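Local coordinates for sporulation-control protein spo0M (Bacillus subtilis, PDB 5CL2), which controls the expression of spo0A and is required for the cell to pass morphological stage 0 of sporulation, at residues N149-E154 against Q167-V172; E154-F159 against R210-E215; E184-F189 against D203-G208; E197-V202 against E221-V226. All blocks are in the same frame, centred on the assembly; numbering follows the deposited sequence.

Overall arrangement
All four contacts build on the antiparallel sheet whose five strands, 146-155, 165-173, 185-191, 195-202 and 224-229, lie side by side in chain order. Contact 1 joins the first two strands and contact 4 the last two, with centres about 14 Å apart. Contact 3 lies between, about 8 Å from contact 1 and 10 Å from contact 4 (centres). Contact 2 ties the end of strand 146-155 to the long loop before strand 224-229; its chain closure crosses those of contacts 1 and 4 and encloses contact 3. That loop meets the first and middle strands before the last, and contacts 2 and 4 touch the second subunit. The sodium ion belongs to strands of the other sheets.

Contact 1 of 4, residues N149-E154 against Q167-V172; sequences NEADCE and QEFEFV
Asn149 and Glu150 both donate their backbone N-H to Glu170 O, at 2.7 Å from Asn149 N and 3.0 Å from Glu150 N, so two residues of one strand face one of the other. Asn149 is also held through its side chain: ND2 gives an almost straight bond (169°) to Glu170 OE2, meeting that oxygen from above the carboxylate plane. Its CB and CG lean on Val172 CG2, while OD1 turns to Arg147 and Glu170 OE1 to Arg205. This end is partly exposed. Further along, the pairing runs into buried ground. Ala151 CB rests obliquely on the Phe169 ring, 3.9 Å from CD2, and Cys153 pairs with Gln167 on the same face, where Gln167 OE1 accepts from the backbone of Ile99. On the opposite face, Glu168 extends its chain, with CG anti to the backbone N (chi1 -177°), until OE1 lies 3.3 Å from Glu154 CG. The carboxylates, 4.6 Å apart between Glu154 OE1 and Glu168 OE1, are probably tolerated because each has counterparts: Arg210 for Glu154; Arg204, Arg205 and the indole N-H of Trp212 for Glu168. The whole is an antiparallel beta hairpin interrupted by a classic beta bulge at Asn149 and Glu150.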
loop_
_atom_site.group_PDB
_atom_site.type_symbol
_atom_site.label_atom_id
_atom_site.label_comp_id
_atom_site.label_asym_id
_atom_site.label_seq_id
_atom_site.Cartn_x
_atom_site.Cartn_y
_atom_site.Cartn_z
ATOM N N ASN A 149 20.863 -16.145 -4.142
ATOM C CA ASN A 149 20.455 -17.540 -4.251
ATOM C C ASN A 149 19.051 -17.683 -4.796
ATOM O O ASN A 149 18.815 -18.380 -5.794
ATOM C CB ASN A 149 20.550 -18.258 -2.902
ATOM C CG ASN A 149 20.478 -19.775 -3.050
ATOM O OD1 ASN A 149 21.093 -20.348 -3.947
ATOM N ND2 ASN A 149 19.715 -20.423 -2.186
ATOM N N GLU A 150 18.112 -17.036 -4.118
ATOM C CA GLU A 150 16.721 -17.124 -4.524
ATOM C C GLU A 150 16.069 -15.762 -4.498
ATOM O O GLU A 150 16.560 -14.836 -3.861
ATOM C CB GLU A 150 15.955 -18.088 -3.609
ATOM C CG GLU A 150 15.540 -19.365 -4.328
ATOM C CD GLU A 150 14.647 -19.068 -5.523
ATOM O OE1 GLU A 150 13.625 -18.373 -5.355
ATOM O OE2 GLU A 150 15.021 -19.437 -6.646
ATOM N N ALA A 151 14.999 -15.617 -5.261
ATOM C CA ALA A 151 14.159 -14.429 -5.189
ATOM C C ALA A 151 12.749 -14.882 -5.475
ATOM O O ALA A 151 12.533 -15.689 -6.386
ATOM C CB ALA A 151 14.598 -13.370 -6.164
ATOM N N ASP A 152 11.793 -14.451 -4.668
ATOM C CA ASP A 152 10.414 -14.830 -4.962
ATOM C C ASP A 152 9.461 -13.846 -4.326
ATOM O O ASP A 152 9.846 -13.074 -3.445
ATOM C CB ASP A 152 10.111 -16.252 -4.473
ATOM C CG ASP A 152 9.097 -16.990 -5.365
ATOM O OD1 ASP A 152 8.304 -16.334 -6.085
ATOM O OD2 ASP A 152 9.087 -18.240 -5.351
ATOM N N CYS A 153 8.218 -13.851 -4.778
ATOM C CA CYS A 153 7.206 -13.008 -4.151
ATOM C C CYS A 153 6.502 -13.812 -3.060
ATOM O O CYS A 153 5.972 -14.905 -3.313
ATOM C CB CYS A 153 6.229 -12.466 -5.198
ATOM S SG CYS A 153 7.082 -11.382 -6.344
ATOM N N GLU A 154 6.540 -13.277 -1.844
ATOM C CA GLU A 154 6.068 -13.990 -0.669
ATOM C C GLU A 154 4.912 -13.232 -0.047
ATOM O O GLU A 154 4.904 -11.994 -0.008
ATOM C CB GLU A 154 7.178 -14.143 0.376
ATOM C CG GLU A 154 8.470 -14.805 -0.074
ATOM C CD GLU A 154 8.380 -16.314 -0.224
ATOM O OE1 GLU A 154 7.689 -16.989 0.573
ATOM O OE2 GLU A 154 9.089 -16.847 -1.093
ATOM N N GLN A 167 8.746 -8.787 -2.582
ATOM C CA GLN A 167 9.762 -9.615 -3.209
ATOM C C GLN A 167 10.918 -9.824 -2.211
ATOM O O GLN A 167 11.556 -8.881 -1.770
ATOM C CB GLN A 167 10.274 -9.011 -4.522
ATOM C CG GLN A 167 11.246 -9.947 -5.224
ATOM C CD GLN A 167 11.528 -9.599 -6.687
ATOM O OE1 GLN A 167 11.595 -8.431 -7.075
ATOM N NE2 GLN A 167 11.706 -10.632 -7.502
ATOM N N GLU A 168 11.154 -11.078 -1.854
ATOM C CA GLU A 168 12.190 -11.456 -0.912
ATOM C C GLU A 168 13.407 -12.010 -1.659
ATOM O O GLU A 168 13.297 -13.000 -2.406
ATOM C CB GLU A 168 11.658 -12.493 0.075
ATOM C CG GLU A 168 12.656 -12.901 1.170
ATOM C CD GLU A 168 12.032 -13.850 2.177
ATOM O OE1 GLU A 168 10.795 -14.018 2.147
ATOM O OE2 GLU A 168 12.765 -14.425 3.008
ATOM N N PHE A 169 14.543 -11.328 -1.482
ATOM C CA PHE A 169 15.835 -11.753 -2.028
ATOM C C PHE A 169 16.623 -12.519 -0.973
ATOM O O PHE A 169 16.856 -12.006 0.122
ATOM C CB PHE A 169 16.650 -10.551 -2.522
ATOM C CG PHE A 169 16.010 -9.831 -3.674
ATOM C CD1 PHE A 169 14.992 -8.932 -3.457
ATOM C CD2 PHE A 169 16.410 -10.078 -4.971
ATOM C CE1 PHE A 169 14.377 -8.280 -4.515
ATOM C CE2 PHE A 169 15.802 -9.428 -6.028
ATOM C CZ PHE A 169 14.777 -8.533 -5.796
ATOM N N GLU A 170 17.032 -13.741 -1.301
ATOM C CA GLU A 170 17.805 -14.581 -0.385
ATOM C C GLU A 170 19.211 -14.819 -0.925
ATOM O O GLU A 170 19.392 -15.303 -2.054
ATOM C CB GLU A 170 17.110 -15.915 -0.146
ATOM C CG GLU A 170 17.931 -16.905 0.641
ATOM C CD GLU A 170 17.427 -18.316 0.440
ATOM O OE1 GLU A 170 16.193 -18.510 0.550
ATOM O OE2 GLU A 170 18.251 -19.226 0.182
ATOM N N PHE A 171 20.189 -14.423 -0.112
ATOM C CA PHE A 171 21.604 -14.531 -0.407
ATOM C C PHE A 171 22.243 -15.608 0.452
ATOM O O PHE A 171 21.832 -15.825 1.601
ATOM C CB PHE A 171 22.326 -13.221 -0.131
ATOM C CG PHE A 171 21.795 -12.049 -0.887
ATOM C CD1 PHE A 171 20.696 -11.353 -0.415
ATOM C CD2 PHE A 171 22.435 -11.594 -2.019
ATOM C CE1 PHE A 171 20.225 -10.256 -1.077
ATOM C CE2 PHE A 171 21.962 -10.491 -2.695
ATOM C CZ PHE A 171 20.860 -9.820 -2.219
ATOM N N VAL A 172 23.295 -16.220 -0.081
ATOM C CA VAL A 172 24.057 -17.233 0.622
ATOM C C VAL A 172 25.477 -16.693 0.873
ATOM O O VAL A 172 26.067 -16.047 -0.007
ATOM C CB VAL A 172 24.105 -18.548 -0.208
ATOM C CG1 VAL A 172 25.091 -19.532 0.362
ATOM C CG2 VAL A 172 22.741 -19.172 -0.273
#

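Contact 2 of 4, residues E154-F159 against R210-E215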
loop_
_atom_site.group_PDB
_atom_site.type_symbol
_atom_site.label_atom_id
_atom_site.label_comp_id
_atom_site.label_asym_id
_atom_site.label_seq_id
_atom_site.Cartn_x
_atom_site.Cartn_y
_atom_site.Cartn_z
ATOM N N GLU A 154 6.540 -13.277 -1.844
ATOM C CA GLU A 154 6.068 -13.990 -0.669
ATOM C C GLU A 154 4.912 -13.232 -0.047
ATOM O O GLU A 154 4.904 -11.994 -0.008
ATOM C CB GLU A 154 7.178 -14.143 0.376
ATOM C CG GLU A 154 8.470 -14.805 -0.074
ATOM C CD GLU A 154 8.380 -16.314 -0.224
ATOM O OE1 GLU A 154 7.689 -16.989 0.573
ATOM O OE2 GLU A 154 9.089 -16.847 -1.093
ATOM N N GLN A 155 3.934 -13.977 0.438
ATOM C CA GLN A 155 2.824 -13.408 1.176
ATOM C C GLN A 155 3.354 -12.512 2.310
ATOM O O GLN A 155 4.252 -12.934 3.061
ATOM C CB GLN A 155 1.985 -14.548 1.748
ATOM C CG GLN A 155 1.078 -14.153 2.867
ATOM C CD GLN A 155 0.467 -15.342 3.543
ATOM O OE1 GLN A 155 1.162 -16.307 3.891
ATOM N NE2 GLN A 155 -0.857 -15.316 3.683
ATOM N N ALA A 156 2.873 -11.269 2.412
ATOM C CA ALA A 156 3.377 -10.387 3.478
ATOM C C ALA A 156 2.350 -9.411 4.105
ATOM O O ALA A 156 2.566 -8.190 4.119
ATOM C CB ALA A 156 4.583 -9.604 2.955
ATOM N N PRO A 157 1.286 -9.948 4.726
ATOM C CA PRO A 157 0.321 -9.073 5.403
ATOM C C PRO A 157 0.947 -8.242 6.508
ATOM O O PRO A 157 0.450 -7.150 6.773
ATOM C CB PRO A 157 -0.700 -10.056 6.003
ATOM C CG PRO A 157 0.022 -11.360 6.092
ATOM C CD PRO A 157 0.948 -11.372 4.898
ATOM N N TYR A 158 2.021 -8.729 7.128
ATOM C CA TYR A 158 2.667 -8.006 8.230
ATOM C C TYR A 158 3.086 -6.577 7.894
ATOM O O TYR A 158 2.981 -5.686 8.739
ATOM C CB TYR A 158 3.875 -8.803 8.716
ATOM C CG TYR A 158 4.709 -8.156 9.804
ATOM C CD1 TYR A 158 4.281 -8.109 11.131
ATOM C CD2 TYR A 158 5.951 -7.613 9.500
ATOM C CE1 TYR A 158 5.083 -7.526 12.115
ATOM C CE2 TYR A 158 6.741 -7.037 10.466
ATOM C CZ TYR A 158 6.310 -6.993 11.758
ATOM O OH TYR A 158 7.152 -6.408 12.666
ATOM N N PHE A 159 3.530 -6.344 6.658
ATOM C CA PHE A 159 3.996 -5.015 6.243
ATOM C C PHE A 159 2.876 -4.098 5.741
ATOM O O PHE A 159 3.085 -2.891 5.543
ATOM C CB PHE A 159 5.056 -5.157 5.163
ATOM C CG PHE A 159 6.302 -5.845 5.635
ATOM C CD1 PHE A 159 7.081 -5.282 6.630
ATOM C CD2 PHE A 159 6.678 -7.064 5.108
ATOM C CE1 PHE A 159 8.221 -5.925 7.081
ATOM C CE2 PHE A 159 7.824 -7.692 5.538
ATOM C CZ PHE A 159 8.596 -7.127 6.537
ATOM N N ARG A 210 8.529 -18.853 6.261
ATOM C CA ARG A 210 8.088 -18.433 4.924
ATOM C C ARG A 210 7.011 -17.375 5.079
ATOM O O ARG A 210 6.133 -17.484 5.948
ATOM C CB ARG A 210 7.549 -19.600 4.086
ATOM C CG ARG A 210 8.592 -20.596 3.565
ATOM C CD ARG A 210 9.548 -19.973 2.533
ATOM N NE ARG A 210 8.959 -19.619 1.234
ATOM C CZ ARG A 210 8.752 -20.475 0.228
ATOM N NH1 ARG A 210 9.070 -21.757 0.353
ATOM N NH2 ARG A 210 8.236 -20.052 -0.915
ATOM N N GLY A 211 7.091 -16.332 4.262
ATOM C CA GLY A 211 6.122 -15.256 4.339
ATOM C C GLY A 211 6.375 -14.363 5.536
ATOM O O GLY A 211 7.139 -14.726 6.429
ATOM N N TRP A 212 5.717 -13.206 5.568
ATOM C CA TRP A 212 5.955 -12.226 6.616
ATOM C C TRP A 212 4.681 -11.956 7.401
ATOM O O TRP A 212 3.757 -11.290 6.897
ATOM C CB TRP A 212 6.504 -10.955 5.981
ATOM C CG TRP A 212 7.778 -11.259 5.254
ATOM C CD1 TRP A 212 7.906 -11.883 4.041
ATOM C CD2 TRP A 212 9.116 -11.013 5.701
ATOM N NE1 TRP A 212 9.227 -12.017 3.698
ATOM C CE2 TRP A 212 10.006 -11.475 4.724
ATOM C CE3 TRP A 212 9.654 -10.408 6.854
ATOM C CZ2 TRP A 212 11.382 -11.384 4.825
ATOM C CZ3 TRP A 212 11.028 -10.301 6.965
ATOM C CH2 TRP A 212 11.877 -10.787 5.963
ATOM N N LEU A 213 4.648 -12.456 8.643
ATOM C CA LEU A 213 3.416 -12.514 9.433
ATOM C C LEU A 213 3.595 -12.008 10.860
ATOM O O LEU A 213 4.688 -12.079 11.432
ATOM C CB LEU A 213 2.870 -13.944 9.482
ATOM C CG LEU A 213 2.953 -14.836 8.241
ATOM C CD1 LEU A 213 2.609 -16.268 8.619
ATOM C CD2 LEU A 213 2.067 -14.329 7.124
ATOM N N GLU A 214 2.499 -11.516 11.430
ATOM C CA GLU A 214 2.470 -10.980 12.783
ATOM C C GLU A 214 3.110 -11.909 13.817
ATOM O O GLU A 214 3.912 -11.471 14.634
ATOM C CB GLU A 214 1.023 -10.708 13.187
ATOM C CG GLU A 214 0.670 -9.256 13.345
ATOM C CD GLU A 214 -0.819 -9.068 13.583
ATOM O OE1 GLU A 214 -1.483 -10.075 13.925
ATOM O OE2 GLU A 214 -1.324 -7.930 13.407
ATOM N N GLU A 215 2.744 -13.187 13.764
ATOM C CA GLU A 215 3.219 -14.183 14.718
ATOM C C GLU A 215 4.740 -14.419 14.687
ATOM O O GLU A 215 5.293 -15.009 15.615
ATOM C CB GLU A 215 2.490 -15.521 14.530
ATOM C CG GLU A 215 2.151 -15.963 13.098
ATOM C CD GLU A 215 0.791 -15.460 12.568
ATOM O OE1 GLU A 215 0.389 -14.305 12.835
ATOM O OE2 GLU A 215 0.094 -16.267 11.911
#
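Gln155 and Trp212 start a pair of backbone hydrogen bonds without regular strand pairing: Trp212 N donates to Gln155 O (2.9 Å) and Tyr158 N to Trp212 O (3.1 Å). Between these bonds the Trp212 side chain turns toward Ala156 and Phe159. Ala156 CB sits 3.8 Å from Trp212 CB. Phe159 CE2 lies over one face of the indole, offset toward the rim, and CZ approaches obliquely, 3.5 Å from Trp212 CE3. The two ring planes are 44° apart, an oblique meeting. Pro157 CG fits against Leu213 CD2 (3.7 Å). At the far end Arg210 NE forms a salt bridge to Glu154 OE1 (3.0 Å) on the syn side, within the guanidinium plane but 29° out of the carboxylate plane, and NH2 adds weak bonds to both carboxylate oxygens; NH1 reaches Glu61. Tyr158 OH, by contrast, bonds to Asp194 of the second subunit. The loop thereby runs beside the end of strand 146-155, with Trp212 also touching Val166 on strand 165-173 and Glu201 on strand 195-202, while Arg210 packs on Val54 and Val56 of strand 40-57.

Contact 3 of 4, residues E184-F189 against D203-G208; sequences ELELIF and DRRARG
Glu184 grips the 203-208 turn with both backbone and side chain. Asp203 N donates to Glu184 O at 2.8 Å in a nearly straight bond (177°). Glu184 OE2 accepts from Ala206 N (3.2 Å), on its syn side, and more weakly from Arg205 N. Next along the strand, Glu186 OE1 takes a long, weak bond from Arg204 N (3.3 Å). The carboxylates also rest against the aliphatic stems of Arg205 and Arg204, Glu186 CD lying 3.6 Å from Arg204 CB. Glu186 OE2 stands over one face of the Arg205 guanidinium, an attraction of charges alone because no N-H points at it; Arg205 itself pairs with Glu168 and Glu170. Arg204 turns its NH2 to Gly211 O. The buried carboxylates are thus met mainly by backbone N-H groups where helical backbone angles lead into the type I turn Arg205-Gly208. That would be expected to stabilise their negative charge, opposed by Asp203 OD1, 4.3 Å from Glu184 OE2 but bonded to Asp183 N and weakly to Glu184 N.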
loop_
_atom_site.group_PDB
_atom_site.type_symbol
_atom_site.label_atom_id
_atom_site.label_comp_id
_atom_site.label_asym_id
_atom_site.label_seq_id
_atom_site.Cartn_x
_atom_site.Cartn_y
_atom_site.Cartn_z
ATOM N N GLU A 184 21.899 -17.796 5.849
ATOM C CA GLU A 184 21.607 -16.932 4.719
ATOM C C GLU A 184 21.012 -15.605 5.144
ATOM O O GLU A 184 20.468 -15.480 6.239
ATOM C CB GLU A 184 20.684 -17.673 3.694
ATOM C CG GLU A 184 19.263 -17.919 4.149
ATOM C CD GLU A 184 19.145 -19.038 5.168
ATOM O OE1 GLU A 184 19.806 -20.072 5.001
ATOM O OE2 GLU A 184 18.397 -18.893 6.157
ATOM N N LEU A 185 21.104 -14.642 4.224
ATOM C CA LEU A 185 20.609 -13.287 4.379
ATOM C C LEU A 185 19.358 -13.021 3.497
ATOM O O LEU A 185 19.291 -13.475 2.373
ATOM C CB LEU A 185 21.717 -12.307 4.006
ATOM C CG LEU A 185 21.339 -10.835 3.944
ATOM C CD1 LEU A 185 21.049 -10.308 5.337
ATOM C CD2 LEU A 185 22.432 -10.064 3.246
ATOM N N GLU A 186 18.381 -12.290 4.018
ATOM C CA GLU A 186 17.178 -11.960 3.277
ATOM C C GLU A 186 16.994 -10.460 3.261
ATOM O O GLU A 186 17.028 -9.828 4.322
ATOM C CB GLU A 186 15.945 -12.615 3.907
ATOM C CG GLU A 186 15.828 -14.128 3.688
ATOM C CD GLU A 186 16.593 -14.944 4.728
ATOM O OE1 GLU A 186 16.832 -14.472 5.872
ATOM O OE2 GLU A 186 16.943 -16.083 4.396
ATOM N N LEU A 187 16.762 -9.910 2.067
ATOM C CA LEU A 187 16.510 -8.490 1.862
ATOM C C LEU A 187 15.166 -8.281 1.179
ATOM O O LEU A 187 14.756 -9.057 0.299
ATOM C CB LEU A 187 17.615 -7.836 1.023
ATOM C CG LEU A 187 19.070 -7.902 1.525
ATOM C CD1 LEU A 187 19.961 -6.859 0.854
ATOM C CD2 LEU A 187 19.166 -7.818 3.044
ATOM N N ILE A 188 14.461 -7.255 1.628
ATOM C CA ILE A 188 13.291 -6.770 0.927
ATOM C C ILE A 188 13.528 -5.325 0.522
ATOM O O ILE A 188 13.891 -4.492 1.357
ATOM C CB ILE A 188 12.025 -6.854 1.790
ATOM C CG1 ILE A 188 11.681 -8.300 2.101
ATOM C CG2 ILE A 188 10.830 -6.176 1.084
ATOM C CD1 ILE A 188 10.730 -8.414 3.281
ATOM N N PHE A 189 13.341 -5.030 -0.757
ATOM C CA PHE A 189 13.421 -3.655 -1.234
ATOM C C PHE A 189 12.035 -3.042 -1.375
ATOM O O PHE A 189 11.163 -3.603 -2.049
ATOM C CB PHE A 189 14.119 -3.604 -2.576
ATOM C CG PHE A 189 15.469 -4.192 -2.558
ATOM C CD1 PHE A 189 16.541 -3.464 -2.097
ATOM C CD2 PHE A 189 15.667 -5.484 -2.965
ATOM C CE1 PHE A 189 17.786 -3.997 -2.078
ATOM C CE2 PHE A 189 16.923 -6.034 -2.932
ATOM C CZ PHE A 189 17.987 -5.278 -2.482
ATOM N N ASP A 203 18.772 -15.951 8.411
ATOM C CA ASP A 203 18.481 -17.329 8.819
ATOM C C ASP A 203 16.990 -17.675 8.794
ATOM O O ASP A 203 16.550 -18.554 9.533
ATOM C CB ASP A 203 19.039 -17.620 10.239
ATOM C CG ASP A 203 20.580 -17.669 10.293
ATOM O OD1 ASP A 203 21.229 -17.846 9.233
ATOM O OD2 ASP A 203 21.145 -17.589 11.420
ATOM N N ARG A 204 16.223 -17.049 7.900
ATOM C CA ARG A 204 14.808 -17.408 7.741
ATOM C C ARG A 204 14.646 -18.848 7.250
ATOM O O ARG A 204 13.775 -19.577 7.745
ATOM C CB ARG A 204 14.107 -16.419 6.796
ATOM C CG ARG A 204 13.624 -15.151 7.529
ATOM C CD ARG A 204 13.070 -14.093 6.571
ATOM N NE ARG A 204 11.940 -14.566 5.767
ATOM C CZ ARG A 204 10.699 -14.674 6.224
ATOM N NH1 ARG A 204 10.414 -14.354 7.481
ATOM N NH2 ARG A 204 9.743 -15.103 5.422
ATOM N N ARG A 205 15.495 -19.284 6.321
ATOM C CA ARG A 205 15.385 -20.662 5.845
ATOM C C ARG A 205 15.795 -21.620 6.935
ATOM O O ARG A 205 15.111 -22.617 7.147
ATOM C CB ARG A 205 16.257 -20.943 4.606
ATOM C CG ARG A 205 15.931 -20.113 3.384
ATOM C CD ARG A 205 14.434 -19.869 3.285
ATOM N NE ARG A 205 14.228 -18.555 2.700
ATOM C CZ ARG A 205 13.261 -17.728 3.069
ATOM N NH1 ARG A 205 12.401 -18.068 4.024
ATOM N NH2 ARG A 205 13.171 -16.551 2.492
ATOM N N ALA A 206 16.888 -21.310 7.643
ATOM C CA ALA A 206 17.329 -22.153 8.749
ATOM C C ALA A 206 16.201 -22.292 9.752
ATOM O O ALA A 206 15.979 -23.363 10.301
ATOM C CB ALA A 206 18.600 -21.578 9.436
ATOM N N ARG A 207 15.482 -21.202 9.985
ATOM C CA ARG A 207 14.405 -21.212 10.970
ATOM C C ARG A 207 13.081 -21.729 10.377
ATOM O O ARG A 207 12.067 -21.811 11.068
ATOM C CB ARG A 207 14.208 -19.812 11.552
ATOM C CG ARG A 207 15.417 -19.297 12.333
ATOM C CD ARG A 207 15.104 -18.000 13.042
ATOM N NE ARG A 207 15.151 -16.875 12.123
ATOM C CZ ARG A 207 14.564 -15.711 12.356
ATOM N NH1 ARG A 207 13.876 -15.534 13.478
ATOM N NH2 ARG A 207 14.651 -14.733 11.460
ATOM N N GLY A 208 13.100 -22.089 9.099
ATOM C CA GLY A 208 11.906 -22.588 8.421
ATOM C C GLY A 208 10.754 -21.593 8.380
ATOM O O GLY A 208 9.586 -21.965 8.514
#

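Contact 4 of 4, residues E197-V202 against E221-V226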
loop_
_atom_site.group_PDB
_atom_site.type_symbol
_atom_site.label_atom_id
_atom_site.label_comp_id
_atom_site.label_asym_id
_atom_site.label_seq_id
_atom_site.Cartn_x
_atom_site.Cartn_y
_atom_site.Cartn_z
ATOM N N GLU A 197 13.885 1.709 0.695
ATOM C CA GLU A 197 13.953 1.124 2.037
ATOM C C GLU A 197 14.343 -0.358 1.989
ATOM O O GLU A 197 13.811 -1.118 1.180
ATOM C CB GLU A 197 12.610 1.306 2.737
ATOM C CG GLU A 197 12.557 0.871 4.160
ATOM C CD GLU A 197 11.423 1.543 4.900
ATOM O OE1 GLU A 197 10.858 2.490 4.329
ATOM O OE2 GLU A 197 11.112 1.163 6.049
ATOM N N ILE A 198 15.265 -0.771 2.852
ATOM C CA ILE A 198 15.688 -2.171 2.909
ATOM C C ILE A 198 15.321 -2.821 4.223
ATOM O O ILE A 198 15.545 -2.252 5.298
ATOM C CB ILE A 198 17.191 -2.339 2.712
ATOM C CG1 ILE A 198 17.651 -1.566 1.493
ATOM C CG2 ILE A 198 17.539 -3.798 2.524
ATOM C CD1 ILE A 198 18.995 -1.953 1.030
ATOM N N ILE A 199 14.699 -3.992 4.127
ATOM C CA ILE A 199 14.409 -4.797 5.300
ATOM C C ILE A 199 15.400 -5.954 5.312
ATOM O O ILE A 199 15.606 -6.628 4.297
ATOM C CB ILE A 199 12.962 -5.291 5.295
ATOM C CG1 ILE A 199 12.006 -4.097 5.322
ATOM C CG2 ILE A 199 12.705 -6.227 6.453
ATOM C CD1 ILE A 199 10.565 -4.470 5.093
ATOM N N PHE A 200 16.060 -6.133 6.449
ATOM C CA PHE A 200 17.104 -7.134 6.621
ATOM C C PHE A 200 16.595 -8.205 7.550
ATOM O O PHE A 200 15.947 -7.913 8.550
ATOM C CB PHE A 200 18.379 -6.518 7.214
ATOM C CG PHE A 200 19.035 -5.497 6.331
ATOM C CD1 PHE A 200 18.529 -4.204 6.244
ATOM C CD2 PHE A 200 20.182 -5.808 5.627
ATOM C CE1 PHE A 200 19.139 -3.259 5.453
ATOM C CE2 PHE A 200 20.797 -4.860 4.832
ATOM C CZ PHE A 200 20.268 -3.581 4.744
ATOM N N GLU A 201 16.893 -9.450 7.233
ATOM C CA GLU A 201 16.592 -10.524 8.156
ATOM C C GLU A 201 17.644 -11.619 7.899
ATOM O O GLU A 201 18.280 -11.615 6.845
ATOM C CB GLU A 201 15.129 -10.947 7.967
ATOM C CG GLU A 201 14.577 -12.052 8.831
ATOM C CD GLU A 201 14.470 -11.742 10.305
ATOM O OE1 GLU A 201 13.626 -10.930 10.729
ATOM O OE2 GLU A 201 15.218 -12.383 11.043
ATOM N N VAL A 202 17.908 -12.494 8.871
ATOM C CA VAL A 202 18.884 -13.553 8.651
ATOM C C VAL A 202 18.290 -14.887 9.052
ATOM O O VAL A 202 17.389 -14.940 9.890
ATOM C CB VAL A 202 20.210 -13.338 9.447
ATOM C CG1 VAL A 202 20.786 -11.939 9.174
ATOM C CG2 VAL A 202 19.980 -13.539 10.921
ATOM N N GLU A 221 11.031 -11.080 18.515
ATOM C CA GLU A 221 11.953 -11.075 17.381
ATOM C C GLU A 221 11.986 -9.640 16.908
ATOM O O GLU A 221 10.977 -8.931 16.975
ATOM C CB GLU A 221 11.529 -11.993 16.227
ATOM C CG GLU A 221 11.453 -13.479 16.501
ATOM C CD GLU A 221 10.094 -13.907 17.007
ATOM O OE1 GLU A 221 9.405 -13.070 17.625
ATOM O OE2 GLU A 221 9.689 -15.061 16.734
ATOM N N GLN A 222 13.138 -9.197 16.438
ATOM C CA GLN A 222 13.168 -7.878 15.858
ATOM C C GLN A 222 13.802 -7.892 14.484
ATOM O O GLN A 222 14.427 -8.866 14.057
ATOM C CB GLN A 222 13.910 -6.909 16.772
ATOM C CG GLN A 222 13.030 -6.380 17.885
ATOM C CD GLN A 222 13.706 -5.305 18.708
ATOM O OE1 GLN A 222 14.695 -4.707 18.278
ATOM N NE2 GLN A 222 13.180 -5.055 19.906
ATOM N N LEU A 223 13.583 -6.787 13.796
ATOM C CA LEU A 223 13.733 -6.711 12.364
ATOM C C LEU A 223 14.517 -5.453 12.047
ATOM O O LEU A 223 14.246 -4.400 12.627
ATOM C CB LEU A 223 12.352 -6.708 11.707
ATOM C CG LEU A 223 12.182 -6.622 10.209
ATOM C CD1 LEU A 223 10.899 -7.331 9.878
ATOM C CD2 LEU A 223 12.103 -5.170 9.839
ATOM N N VAL A 224 15.505 -5.550 11.167
ATOM C CA VAL A 224 16.262 -4.360 10.788
ATOM C C VAL A 224 15.640 -3.658 9.588
ATOM O O VAL A 224 15.476 -4.254 8.518
ATOM C CB VAL A 224 17.712 -4.703 10.497
ATOM C CG1 VAL A 224 18.446 -3.477 9.999
ATOM C CG2 VAL A 224 18.350 -5.223 11.772
ATOM N N ARG A 225 15.265 -2.399 9.770
ATOM C CA ARG A 225 14.599 -1.671 8.709
ATOM C C ARG A 225 15.247 -0.312 8.479
ATOM O O ARG A 225 15.150 0.565 9.319
ATOM C CB ARG A 225 13.114 -1.520 9.047
ATOM C CG ARG A 225 12.248 -1.268 7.839
ATOM C CD ARG A 225 10.783 -1.560 8.120
ATOM N NE ARG A 225 9.943 -0.869 7.146
ATOM C CZ ARG A 225 8.634 -1.062 7.003
ATOM N NH1 ARG A 225 7.995 -1.941 7.767
ATOM N NH2 ARG A 225 7.965 -0.374 6.090
ATOM N N VAL A 226 15.861 -0.120 7.313
ATOM C CA VAL A 226 16.666 1.081 7.083
ATOM C C VAL A 226 16.354 1.808 5.767
ATOM O O VAL A 226 16.361 1.194 4.693
ATOM C CB VAL A 226 18.179 0.738 7.099
ATOM C CG1 VAL A 226 19.012 1.932 6.625
ATOM C CG2 VAL A 226 18.621 0.261 8.497
#
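Ile199 is a bump lodged between Leu223 and Arg225. Its CG2 branch meets the fork of Leu223, 3.6 Å from CD2, while CG1 runs beside the Arg225 chain, 3.8 Å from CG. CD1 continues in the same direction and comes under one face of the guanidinium, toward the rim. Arg225 sets CG anti to its backbone N (chi1 -158°), and the chain, extended on to NE (chi2 162°, chi3 160°), runs between Ile199 and Glu197, with NE donating to Glu197 OE2. That salt bridge is short, 2.6 Å; NE lies above the carboxylate plane, whereas the oxygen stays close to the plane of the guanidinium. The backbones are joined as an antiparallel pair by bonds from Ile198 N to Val226 O (2.9 Å), Val226 N to Ile198 O, and Phe200 N to Val224 O. Strand 224-229 is added as the last strand of a five-stranded antiparallel meander, reached after a long excursion from strand 195-202. On the face away from Ile199, Phe200 CB nestles against Val224 CB (3.8 Å), and the ring leans past Val224 CG1 toward Val226 CB, with Ile198 CG2 over one ring face near the rim. Helix 236-248 covers this side, setting Leu243, Ile246 and Leu247 against Phe200. Near the salt bridge lies the second subunit, whose Asp192 forms a long, weak ion pair with Arg225 and whose Arg227 forms another with Glu197.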